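Local structure of phospholethanolamine N-methyltransferase 2 (Haemonchus contortus, 4KRI) at residues A[113-116]-A[117-121]; A[175-178]-A[179-183]; A[219-222]-A[223-226]; A[261-264]-A[265-269]; A[284-287]-A[288-291]. The protein probably transfers methyl groups from S-adenosylmethionine to phosphomonomethylethanolamine on the nematode route to phosphocholine. All coordinates share one frame; numbering follows the deposited sequence.

How the interactions relate
Interaction 1 touches both interaction 2 and interaction 4, which stay about 11 Å apart at their nearest atoms. Interaction 2 is the one that reaches the bound S-adenosylhomocysteine, through Phe176 and Leu180. It is tied to interaction 1 by a salt bridge, Asp120 OD1 to Arg177 NH2 at 3.0 Å. Interaction 1 also packs on interaction 4, with Met115 CE 3.6 Å from Leu262 CD1. Interactions 3 and 5 lie at the starts of the neighbouring parallel strands 225-229 and 290-296, on the opposite side of the chain's centre from interactions 1 and 2. They meet where Arg225 N lies 2.8 Å from Asp291 OD2; the centres of interactions 1 and 3 are about 33 Å apart.

Interaction 1: residues A[113-116]-A[117-121]; sequences KKMA and MLTDY
Met115 and Thr119, one helical turn apart, share a carbonyl oxygen that is gripped twice. Backbone hydrogen bonds make up the first group: Met117 N donates to Lys113 O at 2.9 Å, and the same i to i+4 step recurs from Leu118 to Lys114, from Thr119 to Met115 and from Asp120 to Ala116. The second kind is a side-chain bond to the backbone. Thr119 OG1 gives its proton to Met115 O at 2.7 Å, and it comes from the face of that carbonyl opposite to Thr119 N. A chi1 of -55° sets OG1 beside its own backbone N, which turns the hydroxyl back along the helix and leaves CG2 to pack against Arg177. Trp159 NE1 also bonds this hydroxyl, which suits a threonine in a buried place.

Van der Waals packing forms the third group. Met115 runs alongside Thr119, its SD touching Thr119 OG1 at 3.7 Å, while the flexible thioether reaches Leu262 of helix 255-268. Lys114 bends at chi2 (65°) and lays its methylenes across Leu118, CE approaching Leu118 CG to 4.1 Å; its amine goes on to Ile77 O. Small Ala116 lets Thr255 come close. Leu118 faces Leu83 of helix 80-93. This is the first part of an amphipathic alpha-helix, 114-124, its buried side wedged between helices 80-93 and 255-268 and strand 132-143.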
# COMPACT_ATOMS: atom_id res chain seq x y z
N LYS A 113 11.54 -9.60 -4.62
CA LYS A 113 10.70 -9.66 -3.43
C LYS A 113 11.45 -9.18 -2.19
O LYS A 113 10.92 -9.25 -1.08
CB LYS A 113 10.19 -11.08 -3.17
CG LYS A 113 9.47 -11.74 -4.33
CD LYS A 113 8.28 -10.93 -4.79
CE LYS A 113 7.59 -11.63 -5.96
NZ LYS A 113 6.83 -10.67 -6.79
N LYS A 114 12.69 -8.72 -2.36
CA LYS A 114 13.52 -8.34 -1.21
C LYS A 114 12.85 -7.33 -0.29
O LYS A 114 12.89 -7.47 0.94
CB LYS A 114 14.87 -7.80 -1.67
CG LYS A 114 15.87 -7.71 -0.53
CD LYS A 114 16.22 -9.11 -0.01
CE LYS A 114 17.20 -9.05 1.17
NZ LYS A 114 17.59 -10.40 1.68
N MET A 115 12.24 -6.30 -0.86
CA MET A 115 11.56 -5.31 -0.02
C MET A 115 10.50 -5.98 0.84
O MET A 115 10.38 -5.70 2.03
CB MET A 115 10.94 -4.20 -0.89
CG MET A 115 10.23 -3.11 -0.10
SD MET A 115 8.53 -3.53 0.33
CE MET A 115 7.72 -3.40 -1.26
N ALA A 116 9.73 -6.88 0.23
CA ALA A 116 8.65 -7.55 0.96
C ALA A 116 9.19 -8.47 2.05
O ALA A 116 8.66 -8.50 3.16
CB ALA A 116 7.76 -8.33 -0.01
N MET A 117 10.25 -9.20 1.74
CA MET A 117 10.83 -10.13 2.70
C MET A 117 11.47 -9.40 3.87
O MET A 117 11.37 -9.84 5.02
CB MET A 117 11.87 -11.04 2.02
CG MET A 117 11.34 -11.78 0.81
SD MET A 117 12.36 -13.19 0.34
CE MET A 117 13.98 -12.69 0.92
N LEU A 118 12.11 -8.26 3.59
CA LEU A 118 12.67 -7.45 4.66
C LEU A 118 11.56 -6.90 5.55
O LEU A 118 11.67 -6.93 6.79
CB LEU A 118 13.51 -6.31 4.08
CG LEU A 118 14.91 -6.70 3.62
CD1 LEU A 118 15.57 -5.50 2.98
CD2 LEU A 118 15.73 -7.20 4.80
N THR A 119 10.49 -6.42 4.94
CA THR A 119 9.37 -5.87 5.70
C THR A 119 8.79 -6.92 6.64
O THR A 119 8.54 -6.65 7.82
CB THR A 119 8.28 -5.33 4.76
OG1 THR A 119 8.87 -4.38 3.87
CG2 THR A 119 7.17 -4.65 5.56
N ASP A 120 8.61 -8.14 6.13
CA ASP A 120 8.10 -9.22 6.97
C ASP A 120 9.08 -9.55 8.09
O ASP A 120 8.68 -9.80 9.22
CB ASP A 120 7.82 -10.47 6.13
CG ASP A 120 6.55 -10.35 5.30
OD1 ASP A 120 5.70 -9.49 5.61
OD2 ASP A 120 6.41 -11.13 4.33
N TYR A 121 10.37 -9.53 7.78
CA TYR A 121 11.40 -9.85 8.76
C TYR A 121 11.37 -8.86 9.92
O TYR A 121 11.44 -9.25 11.09
CB TYR A 121 12.77 -9.84 8.10
CG TYR A 121 13.81 -10.67 8.81
CD1 TYR A 121 14.04 -11.99 8.43
CD2 TYR A 121 14.57 -10.15 9.84
CE1 TYR A 121 14.99 -12.76 9.07
CE2 TYR A 121 15.53 -10.91 10.49
CZ TYR A 121 15.73 -12.22 10.10
OH TYR A 121 16.68 -13.00 10.72

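Interaction 2: residues A[175-178]-A[179-183]; sequences SFRD and FLDRT. With SAH (S-adenosyl-L-homocysteine), chain D.
From Ser175 the backbone enters helix 176-184 with i to i+4 hydrogen bonds, such as Phe179 N to Ser175 O at 2.8 Å, and widens into a pi-type turn at 180-183. Ser175 is the N-cap: its short side chain lets OG accept from Asp178 N at 2.9 Å, satisfying a first-turn amide that lacks a helical partner. On the apolar side, Leu180 CD1 sits over one face of the Phe176 ring, 4.2 Å from its centroid, in a rim-displaced CH-pi contact. Both belong to the S-adenosylhomocysteine pocket of the methyltransferase: Phe176 CZ approaches SAH N7 of adenine to 3.7 Å, and Leu180 CD1 lies 3.8 Å from SAH O2' of ribose.

The other side is charged. Asp178 and Arg182 run side by side, carboxylate and guanidinium planes 11° apart and stacked, so Asp178 OD2 meets Arg182 NH2 at 3.3 Å through charge, with no N-H aimed at it. A chi1 of -66° turns Arg182 back along the helix, and its extension from CG to NE carries the guanidinium over Asp178 CB. Arg177 crosses Asp181 with the planes 77° apart, in a long salt bridge of 3.6 Å from Arg177 NH1 to Asp181 OD2. Its NH2 also pairs by charge with Asp178 OD1, and a water bridges Asp178 OD1 and Asp181 OD2, between these like charges. Arg177's strongest partner is Asp120, with Asp123 pairing too; Asp181 turns to Ser254 and Thr255.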
# COMPACT_ATOMS: atom_id res chain seq x y z
N SER A 175 -2.22 -9.76 11.87
CA SER A 175 -2.45 -8.40 11.38
C SER A 175 -3.24 -8.39 10.07
O SER A 175 -3.27 -9.38 9.34
CB SER A 175 -1.13 -7.65 11.20
OG SER A 175 -0.47 -8.02 10.00
N PHE A 176 -3.88 -7.26 9.79
CA PHE A 176 -4.61 -7.04 8.54
C PHE A 176 -3.67 -7.27 7.35
O PHE A 176 -4.03 -7.97 6.41
CB PHE A 176 -5.17 -5.61 8.53
CG PHE A 176 -6.05 -5.29 7.35
CD1 PHE A 176 -6.71 -6.29 6.65
CD2 PHE A 176 -6.22 -3.97 6.95
CE1 PHE A 176 -7.51 -5.98 5.56
CE2 PHE A 176 -7.03 -3.65 5.86
CZ PHE A 176 -7.67 -4.66 5.17
N ARG A 177 -2.47 -6.70 7.42
CA ARG A 177 -1.47 -6.84 6.36
C ARG A 177 -1.13 -8.32 6.16
O ARG A 177 -1.08 -8.80 5.03
CB ARG A 177 -0.20 -6.05 6.70
CG ARG A 177 0.77 -5.90 5.53
CD ARG A 177 2.06 -5.17 5.94
NE ARG A 177 2.87 -5.97 6.87
CZ ARG A 177 3.82 -6.82 6.51
NH1 ARG A 177 4.13 -6.98 5.23
NH2 ARG A 177 4.49 -7.50 7.43
N ASP A 178 -0.91 -9.02 7.26
CA ASP A 178 -0.52 -10.43 7.17
C ASP A 178 -1.67 -11.28 6.66
O ASP A 178 -1.46 -12.24 5.91
CB ASP A 178 -0.01 -10.95 8.51
CG ASP A 178 1.38 -10.44 8.85
OD1 ASP A 178 2.11 -10.02 7.93
OD2 ASP A 178 1.75 -10.48 10.05
N PHE A 179 -2.89 -10.93 7.05
CA PHE A 179 -4.07 -11.62 6.55
C PHE A 179 -4.17 -11.53 5.03
O PHE A 179 -4.44 -12.54 4.37
CB PHE A 179 -5.34 -11.05 7.18
CG PHE A 179 -6.60 -11.55 6.53
CD1 PHE A 179 -7.06 -12.84 6.78
CD2 PHE A 179 -7.32 -10.73 5.68
CE1 PHE A 179 -8.21 -13.30 6.16
CE2 PHE A 179 -8.47 -11.19 5.07
CZ PHE A 179 -8.91 -12.47 5.30
N LEU A 180 -3.97 -10.33 4.49
CA LEU A 180 -4.00 -10.11 3.05
C LEU A 180 -2.90 -10.92 2.34
O LEU A 180 -3.16 -11.61 1.36
CB LEU A 180 -3.82 -8.62 2.73
CG LEU A 180 -4.93 -7.66 3.17
CD1 LEU A 180 -4.49 -6.20 3.06
CD2 LEU A 180 -6.17 -7.89 2.32
N ASP A 181 -1.68 -10.85 2.87
CA ASP A 181 -0.51 -11.50 2.25
C ASP A 181 -0.53 -13.03 2.37
O ASP A 181 0.10 -13.72 1.57
CB ASP A 181 0.80 -10.98 2.87
CG ASP A 181 1.20 -9.60 2.35
OD1 ASP A 181 0.81 -9.23 1.22
OD2 ASP A 181 1.93 -8.88 3.08
N ARG A 182 -1.23 -13.55 3.38
CA ARG A 182 -1.17 -14.99 3.65
C ARG A 182 -2.38 -15.76 3.14
O ARG A 182 -2.36 -16.99 3.09
CB ARG A 182 -0.99 -15.26 5.16
CG ARG A 182 0.36 -14.80 5.74
CD ARG A 182 0.41 -14.98 7.25
NE ARG A 182 1.58 -14.32 7.85
CZ ARG A 182 1.78 -14.19 9.16
NH1 ARG A 182 0.89 -14.68 10.02
NH2 ARG A 182 2.87 -13.58 9.61
N THR A 183 -3.43 -15.04 2.76
CA THR A 183 -4.67 -15.70 2.36
C THR A 183 -5.06 -15.37 0.92
O THR A 183 -4.72 -16.11 -0.00
CB THR A 183 -5.83 -15.31 3.30
OG1 THR A 183 -5.35 -15.26 4.65
CG2 THR A 183 -6.95 -16.33 3.19
N SAH D . -6.93 -1.42 -7.81
CA SAH D . -6.19 -2.61 -8.30
CB SAH D . -6.10 -3.70 -7.16
CG SAH D . -7.40 -4.37 -6.72
SD SAH D . -7.14 -5.56 -5.36
C SAH D . -6.76 -3.11 -9.58
O SAH D . -7.66 -2.50 -10.13
OXT SAH D . -6.17 -4.00 -10.18
C5' SAH D . -7.44 -4.69 -3.81
C4' SAH D . -6.28 -4.14 -3.19
O4' SAH D . -6.70 -3.29 -2.09
C3' SAH D . -5.46 -5.20 -2.58
O3' SAH D . -4.17 -5.18 -3.16
C2' SAH D . -5.38 -4.87 -1.15
O2' SAH D . -4.12 -5.15 -0.59
C1' SAH D . -5.69 -3.41 -1.14
N9 SAH D . -6.11 -2.91 0.21
C8 SAH D . -7.11 -3.39 0.99
N7 SAH D . -7.20 -2.62 2.07
C5 SAH D . -6.28 -1.63 1.99
C6 SAH D . -5.94 -0.56 2.82
N6 SAH D . -6.59 -0.35 4.02
N1 SAH D . -4.94 0.26 2.42
C2 SAH D . -4.30 0.07 1.27
N3 SAH D . -4.61 -0.95 0.44
C4 SAH D . -5.58 -1.81 0.78
O HOH W 1 2.83 -10.14 5.50

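Interaction 3: residues A[219-222]-A[223-226]; sequences PMKT and GQRM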
# COMPACT_ATOMS: atom_id res chain seq x y z
N PRO A 219 -13.44 15.18 -17.64
CA PRO A 219 -12.18 15.71 -18.19
C PRO A 219 -11.05 15.69 -17.17
O PRO A 219 -11.21 16.19 -16.05
CB PRO A 219 -12.53 17.16 -18.54
CG PRO A 219 -14.02 17.17 -18.71
CD PRO A 219 -14.53 16.16 -17.71
N MET A 220 -9.93 15.08 -17.54
CA MET A 220 -8.72 15.10 -16.73
C MET A 220 -7.59 15.68 -17.58
O MET A 220 -7.60 15.53 -18.81
CB MET A 220 -8.38 13.70 -16.22
CG MET A 220 -9.48 13.14 -15.30
SD MET A 220 -8.99 11.61 -14.47
CE MET A 220 -8.80 10.58 -15.90
N LYS A 221 -6.63 16.34 -16.94
CA LYS A 221 -5.56 16.99 -17.68
C LYS A 221 -4.19 16.45 -17.32
O LYS A 221 -3.97 16.01 -16.20
CB LYS A 221 -5.61 18.51 -17.48
CG LYS A 221 -6.90 19.14 -18.03
CD LYS A 221 -6.89 20.65 -17.90
CE LYS A 221 -5.71 21.27 -18.62
NZ LYS A 221 -5.94 22.71 -18.92
N THR A 222 -3.28 16.49 -18.29
CA THR A 222 -1.91 16.08 -18.07
C THR A 222 -1.32 16.76 -16.85
O THR A 222 -1.45 17.98 -16.69
CB THR A 222 -1.04 16.43 -19.29
OG1 THR A 222 -1.61 15.80 -20.45
CG2 THR A 222 0.38 15.95 -19.09
N GLY A 223 -0.70 15.98 -15.97
CA GLY A 223 0.02 16.57 -14.86
C GLY A 223 -0.80 16.69 -13.59
O GLY A 223 -0.23 16.97 -12.52
N GLN A 224 -2.11 16.51 -13.68
CA GLN A 224 -2.92 16.49 -12.46
C GLN A 224 -2.52 15.31 -11.58
O GLN A 224 -1.97 14.31 -12.06
CB GLN A 224 -4.42 16.51 -12.77
CG GLN A 224 -4.87 17.86 -13.35
CD GLN A 224 -6.35 17.91 -13.65
OE1 GLN A 224 -6.91 17.00 -14.25
NE2 GLN A 224 -7.00 19.00 -13.21
N ARG A 225 -2.76 15.44 -10.27
CA ARG A 225 -2.26 14.45 -9.32
C ARG A 225 -3.35 13.52 -8.85
O ARG A 225 -4.41 13.97 -8.39
CB ARG A 225 -1.64 15.16 -8.12
CG ARG A 225 -0.48 16.10 -8.52
CD ARG A 225 0.36 16.54 -7.32
NE ARG A 225 0.89 15.40 -6.58
CZ ARG A 225 0.50 15.06 -5.35
NH1 ARG A 225 -0.41 15.79 -4.71
NH2 ARG A 225 1.03 14.00 -4.76
N MET A 226 -3.10 12.22 -8.95
CA MET A 226 -4.07 11.22 -8.53
C MET A 226 -3.51 10.32 -7.44
O MET A 226 -2.37 9.86 -7.53
CB MET A 226 -4.52 10.38 -9.74
CG MET A 226 -5.34 9.13 -9.37
SD MET A 226 -5.82 8.19 -10.85
CE MET A 226 -7.18 9.20 -11.44
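Gln224 folds its side chain back across the turn toward Met220 and Lys221, while Lys221 leads its amine away from it. A chi1 of -69° sets the glutamine CG beside its backbone N, and the chain, extended beyond CG (chi2 180°), then spans the turn to the backbone of the residue three places earlier. There OE1 accepts from Lys221 N at 2.8 Å, the donor standing above the plane of the amide carbonyl and not on a lone pair. Tyr292 OH also bonds this oxygen, so OE1 has two partners. The aliphatic start of Lys221 lies alongside, its CB 3.8 Å from Gln224 OE1.

Two methionines line the apolar side: Met220 SD lies 4.3 Å from Met226 CE, and the flexible, unbranched thioethers pack on Tyr292 and Leu246. Thr222 points outward at the exposed corner. Gly223 adopts a positive phi of 93°, where a side chain would be pressed against the carbonyl of Thr222. Gln224 N then closes the corner by donating to Lys221 O at 3.2 Å. This is a type II beta turn with glycine at its third position, leading the chain into strand 225-229 of the Rossmann-like methyltransferase sheet.

Interaction 4: residues A[261-264]-A[265-269]; sequences ALER and VHKEK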
# COMPACT_ATOMS: atom_id res chain seq x y z
N ALA A 261 4.09 -4.46 -8.52
CA ALA A 261 3.96 -3.13 -9.09
C ALA A 261 5.33 -2.44 -9.21
O ALA A 261 5.64 -1.84 -10.24
CB ALA A 261 2.99 -2.28 -8.25
N LEU A 262 6.14 -2.55 -8.16
CA LEU A 262 7.42 -1.89 -8.08
C LEU A 262 8.39 -2.51 -9.06
O LEU A 262 9.11 -1.78 -9.74
CB LEU A 262 7.98 -1.96 -6.66
CG LEU A 262 7.30 -0.98 -5.69
CD1 LEU A 262 7.49 -1.44 -4.26
CD2 LEU A 262 7.91 0.39 -5.87
N GLU A 263 8.41 -3.84 -9.14
CA GLU A 263 9.30 -4.53 -10.08
C GLU A 263 9.01 -4.06 -11.49
O GLU A 263 9.92 -3.80 -12.28
CB GLU A 263 9.07 -6.04 -10.00
CG GLU A 263 9.84 -6.83 -11.03
CD GLU A 263 9.60 -8.33 -10.92
OE1 GLU A 263 8.96 -8.76 -9.93
OE2 GLU A 263 10.06 -9.07 -11.81
N ARG A 264 7.72 -3.94 -11.79
CA ARG A 264 7.30 -3.62 -13.14
C ARG A 264 7.56 -2.17 -13.54
O ARG A 264 7.99 -1.90 -14.65
CB ARG A 264 5.86 -4.06 -13.38
CG ARG A 264 5.76 -5.58 -13.44
CD ARG A 264 4.34 -6.06 -13.61
NE ARG A 264 4.29 -7.51 -13.43
CZ ARG A 264 3.20 -8.25 -13.58
NH1 ARG A 264 2.05 -7.69 -13.94
NH2 ARG A 264 3.26 -9.57 -13.39
N VAL A 265 7.34 -1.24 -12.62
CA VAL A 265 7.63 0.14 -12.97
C VAL A 265 9.14 0.39 -13.01
O VAL A 265 9.61 1.18 -13.83
CB VAL A 265 6.90 1.17 -12.06
CG1 VAL A 265 7.51 1.17 -10.66
CG2 VAL A 265 6.99 2.58 -12.68
N HIS A 266 9.91 -0.29 -12.16
CA HIS A 266 11.36 -0.13 -12.19
C HIS A 266 11.95 -0.63 -13.51
O HIS A 266 12.91 -0.07 -14.04
CB HIS A 266 12.01 -0.88 -11.01
CG HIS A 266 13.49 -0.75 -10.94
ND1 HIS A 266 14.13 0.35 -10.40
CD2 HIS A 266 14.48 -1.59 -11.35
CE1 HIS A 266 15.44 0.18 -10.48
NE2 HIS A 266 15.68 -0.99 -11.05
N LYS A 267 11.37 -1.69 -14.05
CA LYS A 267 11.86 -2.23 -15.31
C LYS A 267 11.40 -1.43 -16.52
O LYS A 267 12.18 -1.21 -17.46
CB LYS A 267 11.43 -3.69 -15.46
CG LYS A 267 12.17 -4.60 -14.50
CD LYS A 267 11.96 -6.07 -14.85
CE LYS A 267 12.72 -6.98 -13.89
NZ LYS A 267 11.97 -8.23 -13.64
N GLU A 268 10.16 -0.96 -16.48
CA GLU A 268 9.53 -0.31 -17.64
C GLU A 268 9.77 1.20 -17.65
O GLU A 268 9.89 1.81 -18.72
CB GLU A 268 8.04 -0.66 -17.67
CG GLU A 268 7.78 -2.14 -18.03
CD GLU A 268 6.42 -2.67 -17.59
OE1 GLU A 268 5.55 -1.89 -17.15
OE2 GLU A 268 6.21 -3.90 -17.70
N LYS A 269 9.85 1.78 -16.45
CA LYS A 269 10.22 3.18 -16.23
C LYS A 269 9.15 4.20 -16.68
O LYS A 269 8.94 4.45 -17.87
CB LYS A 269 11.61 3.49 -16.81
CG LYS A 269 12.66 2.44 -16.38
CD LYS A 269 14.08 2.98 -16.33
CE LYS A 269 15.06 1.94 -15.77
NZ LYS A 269 14.94 1.71 -14.28
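Lys267 runs back along the helix to meet Glu263, one turn earlier. Its CB lies 3.5 Å from Glu263 O, the carbonyl that also accepts the backbone bond from Lys267 N. CG comes closer to that oxygen, at 3.3 Å, because chi1 (-71°) sets it beside its own backbone N. CD then moves off to 4.0 Å from Glu263 O, and CE comes within 4.0 Å of Glu263 OE2. At the tip, NZ donates to Glu263 OE2 at 2.8 Å, meeting the lone pair turned away from the other carboxylate oxygen. Glu263 is extended beyond CG and lies side by side with the lysine, the length needed to bring the two charged ends level.

On other sides of the helix, Val265 packs on Tyr275 of strand 273-277 and His266 holds Trp154 N through ND1. Arg264 and Glu268 find their partners outside, in Glu194 and Arg238. Beyond the helix, Lys269 has positive phi, and its NZ bonds both His266 O and Gln152 O.

Opposite charges at i and i+4 thus pair along the outer side of helix 255-268, the helix of a beta-alpha-beta unit in the Rossmann-like domain. With Lys267 exposed and Glu263 partly so, the ion pair probably adds only modestly to helix stability.

Interaction 5: residues A[284-287]-A[288-291]; sequences EFEP and NSFD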
# COMPACT_ATOMS: atom_id res chain seq x y z
N GLU A 284 -0.45 9.31 6.64
CA GLU A 284 -0.54 10.76 6.63
C GLU A 284 -0.35 11.31 5.22
O GLU A 284 0.78 11.57 4.80
CB GLU A 284 0.52 11.34 7.57
CG GLU A 284 0.30 12.80 7.96
CD GLU A 284 -0.70 12.96 9.09
OE1 GLU A 284 -1.38 11.97 9.44
OE2 GLU A 284 -0.79 14.07 9.65
N PHE A 285 -1.45 11.48 4.49
CA PHE A 285 -1.38 12.10 3.16
C PHE A 285 -1.30 13.61 3.28
O PHE A 285 -1.76 14.19 4.27
CB PHE A 285 -2.60 11.71 2.32
CG PHE A 285 -2.63 10.26 1.95
CD1 PHE A 285 -1.65 9.75 1.10
CD2 PHE A 285 -3.60 9.42 2.44
CE1 PHE A 285 -1.65 8.41 0.76
CE2 PHE A 285 -3.61 8.07 2.10
CZ PHE A 285 -2.63 7.57 1.26
N GLU A 286 -0.71 14.26 2.28
CA GLU A 286 -0.62 15.71 2.29
C GLU A 286 -2.03 16.25 2.08
O GLU A 286 -2.72 15.84 1.15
CB GLU A 286 0.27 16.20 1.16
CG GLU A 286 0.79 17.59 1.39
CD GLU A 286 1.66 17.67 2.63
OE1 GLU A 286 2.38 16.69 2.92
OE2 GLU A 286 1.61 18.72 3.32
N PRO A 287 -2.46 17.17 2.95
CA PRO A 287 -3.84 17.65 2.76
C PRO A 287 -3.96 18.57 1.55
O PRO A 287 -2.98 19.27 1.20
CB PRO A 287 -4.11 18.47 4.03
CG PRO A 287 -2.90 18.28 4.93
CD PRO A 287 -1.77 17.84 4.06
N ASN A 288 -5.15 18.57 0.94
CA ASN A 288 -5.48 19.50 -0.13
C ASN A 288 -4.50 19.41 -1.28
O ASN A 288 -4.14 20.42 -1.87
CB ASN A 288 -5.51 20.94 0.38
CG ASN A 288 -6.55 21.15 1.46
OD1 ASN A 288 -7.72 20.81 1.28
ND2 ASN A 288 -6.12 21.69 2.60
N SER A 289 -4.08 18.20 -1.61
CA SER A 289 -2.97 18.05 -2.54
C SER A 289 -3.32 17.25 -3.79
O SER A 289 -2.63 17.39 -4.82
CB SER A 289 -1.75 17.46 -1.84
OG SER A 289 -1.96 16.10 -1.53
N PHE A 290 -4.37 16.43 -3.73
CA PHE A 290 -4.73 15.60 -4.89
C PHE A 290 -5.89 16.15 -5.70
O PHE A 290 -6.91 16.55 -5.15
CB PHE A 290 -5.03 14.15 -4.45
CG PHE A 290 -3.81 13.41 -3.98
CD1 PHE A 290 -2.92 12.88 -4.89
CD2 PHE A 290 -3.54 13.26 -2.63
CE1 PHE A 290 -1.78 12.20 -4.47
CE2 PHE A 290 -2.40 12.59 -2.20
CZ PHE A 290 -1.53 12.06 -3.12
N ASP A 291 -5.74 16.12 -7.03
CA ASP A 291 -6.86 16.42 -7.91
C ASP A 291 -7.92 15.31 -7.92
O ASP A 291 -9.11 15.59 -8.06
CB ASP A 291 -6.36 16.68 -9.33
CG ASP A 291 -5.48 17.89 -9.42
OD1 ASP A 291 -6.03 19.02 -9.36
OD2 ASP A 291 -4.24 17.72 -9.53
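Ser289 swings its hydroxyl back over the turn to Glu286, whose carbonyl oxygen accepts from Ser289 OG at 2.8 Å. The rotamer explains the reach: with chi1 at 71°, OG sits between its own backbone N and carbonyl carbon and faces the preceding residues. The hydroxyl stands 47° out of the plane of the Glu286 carbonyl and therefore misses its lone pairs. Serine suits the place because its side chain is short enough to stay within the turn and still offers a proton.

Glu286 keeps CG anti to its backbone N and bends at chi2. Its CB rests 3.5 Å from Ser289 OG, while the carboxylate leads outward. Pro287, its phi restricted by the ring, packs on Arg314. Asn288 takes up positive phi (56°), a conformation that asparagine tolerates better than most residues with a side chain, and its OD1 bonds Lys431 NZ.

On the buried side, Phe285 and Phe290 both set CG beside the backbone N, and the rings approach obliquely, Phe285 CD1 to Phe290 CE2 at 4.4 Å. Each also packs on Leu227 and Ala315, and Arg225 makes a cation-pi contact with Phe290.

The chemistry is therefore divided between the two sides of the turn before strand 290-296. A single hydroxyl-to-carbonyl bond closes the polar side, with the proline limiting only its own phi; on the other, Phe285 and Phe290 pack on Leu227 and Ala315 of the methyltransferase core, and the contact between the two rings is a loose addition.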